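PDB 2G0D: nisin biosynthesis protein NisC from Lactococcus lactis subsp. lactis, which catalyses formation of the thioether rings of the lantibiotic nisin, acting as a zinc-containing cyclase that joins cysteine thiols to dehydrated residues. Local coordinates for residues I238-E243 against L286-G291; A258-L261 against K265-R268. All blocks are in the same frame, centred on the assembly; numbering follows the deposited sequence.

Interaction 1. Residues I238-E243 against L286-G291; sequences IYEKFE and LLYLYG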
# COMPACT_ATOMS: atom_id res chain seq x y z
N ILE A 238 1.34 17.25 11.91
CA ILE A 238 1.51 17.92 10.62
C ILE A 238 0.25 17.80 9.76
O ILE A 238 -0.12 18.75 9.07
CB ILE A 238 2.77 17.44 9.83
CG1 ILE A 238 4.06 17.84 10.58
CG2 ILE A 238 2.78 18.01 8.41
CD1 ILE A 238 5.31 17.15 10.06
N TYR A 239 -0.41 16.65 9.80
CA TYR A 239 -1.72 16.52 9.14
C TYR A 239 -2.75 17.47 9.74
O TYR A 239 -3.46 18.16 9.00
CB TYR A 239 -2.19 15.06 9.06
CG TYR A 239 -1.57 14.38 7.88
CD1 TYR A 239 -2.17 14.44 6.61
CD2 TYR A 239 -0.33 13.75 8.00
CE1 TYR A 239 -1.55 13.86 5.49
CE2 TYR A 239 0.29 13.16 6.90
CZ TYR A 239 -0.33 13.22 5.66
OH TYR A 239 0.31 12.63 4.61
N GLU A 240 -2.79 17.54 11.07
CA GLU A 240 -3.73 18.40 11.76
C GLU A 240 -3.49 19.86 11.42
O GLU A 240 -4.44 20.64 11.28
CB GLU A 240 -3.66 18.20 13.30
CG GLU A 240 -4.35 16.92 13.83
CD GLU A 240 -5.86 16.92 13.59
OE1 GLU A 240 -6.62 17.33 14.49
OE2 GLU A 240 -6.29 16.51 12.48
N LYS A 241 -2.21 20.24 11.29
CA LYS A 241 -1.87 21.65 11.06
C LYS A 241 -2.24 22.09 9.64
O LYS A 241 -2.79 23.17 9.46
CB LYS A 241 -0.39 21.94 11.33
CG LYS A 241 -0.11 23.39 11.80
CD LYS A 241 -0.36 23.52 13.33
CE LYS A 241 0.10 24.86 13.90
NZ LYS A 241 -0.82 25.99 13.55
N PHE A 242 -1.92 21.26 8.66
CA PHE A 242 -2.07 21.66 7.26
C PHE A 242 -3.39 21.24 6.60
O PHE A 242 -3.59 21.48 5.40
CB PHE A 242 -0.83 21.27 6.45
CG PHE A 242 0.42 22.04 6.85
CD1 PHE A 242 1.39 21.46 7.66
CD2 PHE A 242 0.63 23.36 6.41
CE1 PHE A 242 2.56 22.18 8.02
CE2 PHE A 242 1.77 24.08 6.78
CZ PHE A 242 2.73 23.48 7.58
N GLU A 243 -4.29 20.62 7.37
CA GLU A 243 -5.64 20.29 6.88
C GLU A 243 -6.33 21.54 6.33
O GLU A 243 -6.26 22.62 6.94
CB GLU A 243 -6.52 19.69 7.98
CG GLU A 243 -7.90 19.31 7.48
CD GLU A 243 -8.84 18.77 8.56
OE1 GLU A 243 -8.43 18.64 9.74
OE2 GLU A 243 -10.00 18.48 8.21
N LEU A 286 -6.43 6.39 6.96
CA LEU A 286 -5.72 5.25 7.56
C LEU A 286 -4.71 5.71 8.63
O LEU A 286 -4.61 5.12 9.70
CB LEU A 286 -5.05 4.37 6.48
CG LEU A 286 -6.01 3.62 5.52
CD1 LEU A 286 -5.26 2.93 4.35
CD2 LEU A 286 -6.79 2.63 6.30
N LEU A 287 -3.97 6.77 8.33
CA LEU A 287 -3.07 7.36 9.34
C LEU A 287 -3.82 7.67 10.65
O LEU A 287 -3.33 7.34 11.72
CB LEU A 287 -2.41 8.65 8.80
CG LEU A 287 -1.58 9.44 9.83
CD1 LEU A 287 -0.32 8.67 10.29
CD2 LEU A 287 -1.19 10.81 9.27
N TYR A 288 -4.99 8.28 10.55
CA TYR A 288 -5.69 8.73 11.74
C TYR A 288 -6.27 7.51 12.48
O TYR A 288 -6.29 7.46 13.72
CB TYR A 288 -6.79 9.72 11.36
CG TYR A 288 -6.32 11.16 11.13
CD1 TYR A 288 -6.44 12.12 12.15
CD2 TYR A 288 -5.77 11.57 9.90
CE1 TYR A 288 -6.02 13.44 11.97
CE2 TYR A 288 -5.35 12.91 9.71
CZ TYR A 288 -5.49 13.83 10.75
OH TYR A 288 -5.09 15.15 10.60
N LEU A 289 -6.70 6.54 11.70
CA LEU A 289 -7.29 5.34 12.23
C LEU A 289 -6.21 4.61 13.03
O LEU A 289 -6.37 4.36 14.23
CB LEU A 289 -7.81 4.46 11.06
CG LEU A 289 -8.35 3.10 11.47
CD1 LEU A 289 -9.51 3.32 12.48
CD2 LEU A 289 -8.79 2.26 10.28
N TYR A 290 -5.11 4.27 12.34
CA TYR A 290 -4.00 3.53 12.92
C TYR A 290 -3.31 4.30 14.05
O TYR A 290 -3.00 3.71 15.09
CB TYR A 290 -3.00 3.13 11.85
CG TYR A 290 -3.55 2.15 10.78
CD1 TYR A 290 -4.54 1.21 11.09
CD2 TYR A 290 -3.03 2.16 9.50
CE1 TYR A 290 -5.02 0.31 10.12
CE2 TYR A 290 -3.50 1.28 8.52
CZ TYR A 290 -4.48 0.36 8.84
OH TYR A 290 -4.94 -0.48 7.85
N GLY A 291 -3.05 5.59 13.84
CA GLY A 291 -2.51 6.47 14.91
C GLY A 291 -3.41 6.49 16.13
O GLY A 291 -2.94 6.31 17.27
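Leu287 sets its CD2 methyl obliquely against the ring of Tyr239, closest at Tyr239 CD2 (3.3 Å from Leu287 CD2). Beside this apolar touch, Tyr288 reaches across from helix 281-294 and brings its phenol oxygen against the CB of Tyr239: Tyr288 OH lies 3.3 Å from Tyr239 CB, and Tyr288 CE2 packs 3.9 Å from the same CB. The phenol then donates a short hydrogen bond to Glu240, 2.6 Å from Tyr288 OH to Glu240 OE2, on the anti lone pair of the carboxylate oxygen. Glu240 sits at the edge of the tyrosine ring, with the carboxylate turned 73° against the ring plane. A bend at chi2 (-64°) folds the glutamate back to this position.

The two helix segments run 134° apart, their axes 12.1 Å from each other at closest approach, so long side chains have to span the gap in this part of the alpha toroid. Helix 281-294 follows the zinc ligand Cys278 in the chain, and helix 298-314 packs against Tyr288 through Ala304 and Ile307. The far end of Tyr239 is held by Met202 O. Glu240 OE2 also pairs with Lys303 and Glu240 OE1 with Tyr299 OH; with a phenol and an ammonium on one oxygen, the carboxylate is probably ionised and closely fixed within a mostly buried, otherwise apolar contact.

Interaction 2. Residues A258-L261 against K265-R268; sequences ADEL and KVIR
Glu260 stretches from helix 258-263 to the loop that follows it, at the surface of the alpha toroid, and its carboxylate accepts two successive backbone amides of that loop. Its side chain starts with CG anti to the carbonyl carbon (chi1 -59°) and runs on extended, crossing the side chain of Ile267 at a slant, so that Glu260 CG rests 3.6 Å from Ile267 CG1. At the far end a single oxygen takes both bonds. Ile267 N donates to Glu260 OE2 over 2.7 Å and fairly straight (164°), while Arg268 N donates to Glu260 OE2 over 2.9 Å with a more bent N-H (147°). Both amides come from the anti side of the carboxylate, tilted out of its plane. Glu260 OE1, turned the other way, accepts from Val257 N just ahead of the helix, so the same carboxylate ties the start of the helix to the returning chain.

Ile267 points its side chain back at the helix and slants across Asp259 as well, its CD1 methyl 3.7 Å from Asp259 OD2. The other oxygen of that aspartate, Asp259 OD1, is occupied by Glu260 N, which approaches from above the carboxylate plane. Val266 has its CB directed away from the helix and its side chain touches Leu244 and Lys253, yet its CG1 methyl flanks the glutamate oxygen at 3.5 Å from Glu260 OE2. Opposite charges of Asp259 and Arg268 come near one another without touching. Lys253 forms a salt bridge with the glutamate and a hydrogen bond to the loop carbonyl, consistent with the two acceptors, Glu260 OE2 and Arg268 O, lying only 3.3 Å apart.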
# COMPACT_ATOMS: atom_id res chain seq x y z
N ALA A 258 8.19 24.43 1.06
CA ALA A 258 9.04 24.91 2.14
C ALA A 258 8.47 26.11 2.89
O ALA A 258 8.43 26.11 4.12
CB ALA A 258 10.45 25.23 1.61
N ASP A 259 8.03 27.12 2.13
CA ASP A 259 7.49 28.35 2.72
C ASP A 259 6.21 28.12 3.53
O ASP A 259 6.05 28.67 4.63
CB ASP A 259 7.31 29.46 1.66
CG ASP A 259 6.40 29.04 0.49
OD1 ASP A 259 6.15 27.83 0.30
OD2 ASP A 259 5.95 29.94 -0.26
N GLU A 260 5.30 27.31 2.98
CA GLU A 260 4.07 26.93 3.67
C GLU A 260 4.38 26.24 5.00
O GLU A 260 3.74 26.52 6.02
CB GLU A 260 3.21 26.02 2.79
CG GLU A 260 2.82 26.65 1.46
CD GLU A 260 1.90 25.76 0.65
OE1 GLU A 260 2.30 24.63 0.32
OE2 GLU A 260 0.76 26.21 0.35
N LEU A 261 5.37 25.34 4.98
CA LEU A 261 5.85 24.67 6.18
C LEU A 261 6.44 25.67 7.18
O LEU A 261 6.15 25.60 8.38
CB LEU A 261 6.88 23.59 5.81
CG LEU A 261 6.37 22.38 5.01
CD1 LEU A 261 7.50 21.58 4.38
CD2 LEU A 261 5.54 21.50 5.89
N LYS A 265 1.02 27.59 7.64
CA LYS A 265 -0.27 27.55 6.96
C LYS A 265 -0.06 27.14 5.51
O LYS A 265 1.03 27.30 4.96
CB LYS A 265 -1.01 28.90 6.95
CG LYS A 265 -0.65 29.94 7.99
CD LYS A 265 -1.39 31.24 7.64
CE LYS A 265 -0.84 32.45 8.38
NZ LYS A 265 -1.36 32.53 9.77
N VAL A 266 -1.11 26.61 4.88
CA VAL A 266 -1.19 26.54 3.43
C VAL A 266 -1.16 27.98 2.87
O VAL A 266 -1.78 28.89 3.45
CB VAL A 266 -2.48 25.82 2.96
CG1 VAL A 266 -2.58 25.79 1.44
CG2 VAL A 266 -2.53 24.40 3.50
N ILE A 267 -0.44 28.17 1.77
CA ILE A 267 -0.38 29.47 1.08
C ILE A 267 -1.03 29.35 -0.31
O ILE A 267 -1.95 30.10 -0.64
CB ILE A 267 1.07 30.02 0.96
CG1 ILE A 267 1.79 30.02 2.32
CG2 ILE A 267 1.07 31.43 0.34
CD1 ILE A 267 3.28 30.41 2.28
N ARG A 268 -0.53 28.42 -1.11
CA ARG A 268 -1.05 28.24 -2.46
C ARG A 268 -2.00 27.05 -2.46
O ARG A 268 -1.68 25.99 -1.92
CB ARG A 268 0.08 27.99 -3.48
CG ARG A 268 1.24 29.01 -3.47
CD ARG A 268 0.77 30.42 -3.75
NE ARG A 268 1.77 31.22 -4.45
CZ ARG A 268 2.57 32.13 -3.89
NH1 ARG A 268 2.52 32.39 -2.58
NH2 ARG A 268 3.43 32.80 -4.65

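Overall arrangement
Interaction 1 is largely buried and joins two long helices far apart in sequence, whereas interaction 2 lies at the surface and folds a short helix onto the loop directly after it. Their centres are about 17 Å apart on the same side of the chain's centre, and interaction 2 occupies part of the chain between the two segments of interaction 1. Each turns on a glutamate oxygen that also pairs with a lysine, but the inner one receives a tyrosine hydroxyl and the outer one two backbone amides. Phe242 connects them: its ring packs on Glu260 and Leu261, with Phe242 CE2 3.2 Å from Glu260 O.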